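PDB 4G3H: arginase (RocF) from Helicobacter pylori, which probably hydrolyses L-arginine to L-ornithine and urea, using two manganese ions held in each subunit. Local coordinates for residues D116-I121 with D234-D239. Numbering follows the deposited sequence.
With MN (manganese (II) ion), chain F; MN (manganese (II) ion), chain E.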
# COMPACT_ATOMS: atom_id res chain seq x y z
N ASP A 116 8.59 0.35 0.23
CA ASP A 116 8.62 -1.08 -0.02
C ASP A 116 10.03 -1.55 -0.40
O ASP A 116 10.84 -0.76 -0.90
CB ASP A 116 7.67 -1.35 -1.19
CG ASP A 116 7.24 -2.79 -1.31
OD1 ASP A 116 8.07 -3.71 -1.18
OD2 ASP A 116 6.05 -3.00 -1.58
N ALA A 117 10.32 -2.82 -0.16
CA ALA A 117 11.61 -3.37 -0.53
C ALA A 117 11.53 -3.71 -2.02
O ALA A 117 12.55 -3.88 -2.68
CB ALA A 117 11.90 -4.63 0.28
N HIS A 118 10.30 -3.80 -2.53
CA HIS A 118 10.05 -4.14 -3.93
C HIS A 118 9.35 -3.05 -4.74
O HIS A 118 8.68 -2.18 -4.18
CB HIS A 118 9.20 -5.42 -4.02
CG HIS A 118 9.66 -6.51 -3.11
ND1 HIS A 118 9.16 -6.67 -1.83
CD2 HIS A 118 10.60 -7.48 -3.26
CE1 HIS A 118 9.77 -7.68 -1.24
NE2 HIS A 118 10.65 -8.19 -2.09
N ALA A 119 9.50 -3.11 -6.06
CA ALA A 119 8.88 -2.15 -6.96
C ALA A 119 7.44 -2.57 -7.30
O ALA A 119 6.61 -1.74 -7.66
CB ALA A 119 9.70 -2.02 -8.24
N ASP A 120 7.16 -3.86 -7.18
CA ASP A 120 5.83 -4.40 -7.46
C ASP A 120 5.28 -4.02 -8.83
O ASP A 120 4.08 -3.78 -8.98
CB ASP A 120 4.83 -3.96 -6.38
CG ASP A 120 5.10 -4.57 -5.02
OD1 ASP A 120 5.86 -5.56 -4.94
OD2 ASP A 120 4.55 -4.07 -4.01
N ILE A 121 6.15 -3.97 -9.83
CA ILE A 121 5.72 -3.61 -11.17
C ILE A 121 5.41 -4.86 -12.00
O ILE A 121 4.44 -4.89 -12.76
CB ILE A 121 6.80 -2.77 -11.89
CG1 ILE A 121 6.90 -1.40 -11.23
CG2 ILE A 121 6.46 -2.64 -13.37
CD1 ILE A 121 8.02 -0.52 -11.76
N ASP A 234 4.72 -0.94 2.91
CA ASP A 234 4.95 -2.39 2.97
C ASP A 234 6.03 -2.56 4.05
O ASP A 234 7.14 -2.06 3.90
CB ASP A 234 5.47 -2.91 1.63
CG ASP A 234 5.67 -4.42 1.62
OD1 ASP A 234 5.99 -5.02 2.68
OD2 ASP A 234 5.51 -5.01 0.53
N LEU A 235 5.71 -3.29 5.11
CA LEU A 235 6.65 -3.48 6.20
C LEU A 235 7.99 -4.11 5.83
O LEU A 235 8.96 -3.99 6.58
CB LEU A 235 5.97 -4.29 7.32
CG LEU A 235 4.75 -3.62 7.97
CD1 LEU A 235 4.01 -4.62 8.84
CD2 LEU A 235 5.19 -2.41 8.79
N ASP A 236 8.07 -4.78 4.69
CA ASP A 236 9.34 -5.38 4.32
C ASP A 236 10.38 -4.34 3.91
O ASP A 236 11.48 -4.69 3.47
CB ASP A 236 9.17 -6.44 3.22
CG ASP A 236 8.67 -5.87 1.90
OD1 ASP A 236 8.83 -4.65 1.65
OD2 ASP A 236 8.13 -6.65 1.11
N ILE A 237 10.04 -3.06 4.05
CA ILE A 237 11.00 -2.01 3.72
C ILE A 237 12.05 -2.07 4.82
O ILE A 237 13.20 -1.69 4.64
CB ILE A 237 10.35 -0.61 3.67
CG1 ILE A 237 11.41 0.44 3.32
CG2 ILE A 237 9.69 -0.29 4.99
CD1 ILE A 237 10.87 1.84 3.07
N MET A 238 11.63 -2.56 5.99
CA MET A 238 12.56 -2.71 7.11
C MET A 238 13.47 -3.90 6.82
O MET A 238 13.06 -4.86 6.17
CB MET A 238 11.80 -2.95 8.42
CG MET A 238 11.12 -1.72 8.98
SD MET A 238 10.37 -2.04 10.59
CE MET A 238 8.82 -2.75 10.08
N ASP A 239 14.71 -3.83 7.30
CA ASP A 239 15.67 -4.90 7.07
C ASP A 239 15.10 -6.29 7.40
O ASP A 239 14.52 -6.50 8.46
CB ASP A 239 16.92 -4.67 7.91
CG ASP A 239 18.03 -5.63 7.56
OD1 ASP A 239 18.68 -5.43 6.51
OD2 ASP A 239 18.24 -6.60 8.32
MN MN F . 7.37 -5.77 -0.65
MN MN E . 4.92 -4.71 -1.85
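Asp-116 and Asp-234 approach a pair of manganese ions roughly at right angles and bridge them differently. Asp-116 spends one oxygen on each metal, OD1 on the chain F ion (2.2 Å) and OD2 on the chain E ion (2.1 Å). Asp-234 shares OD2 between both, its carboxylate plane turned 66° from that of Asp-116. His-118 ND1 and Asp-236 OD2 also bind the chain F ion, Asp-120 OD2 the chain E ion. Carboxylates suit this place because anionic oxygens bind and bridge manganese(II); the cations probably offset repulsion between Asp-116 OD2 and Asp-234 OD2, 3.0 Å apart. Asp-236 CG, between backbone N and carbonyl carbon (chi1 64°), brings OD2 to the metal and to the His-118 ring edge.

Hydrogen bonds orient the ligands. Ala-117 N reaches Asp-236 OD1 at 3.0 Å, syn but 35° out of the carboxylate plane; its small methyl permits this approach. Asx turns, His-118 N to Asp-116 OD1 and Asp-236 N to Asp-234 OD1, steady the bridges. Imidazole suits 118, its NE2 bonding Glu-250.

Apolar Ile-237 lies against the Asp-116 backbone (CD1 to N, 3.9 Å). The buried site, characteristic of the arginase fold, forms where neighbouring parallel strands 110-115 and 228-234 end, before helices 136-140 and 256-269.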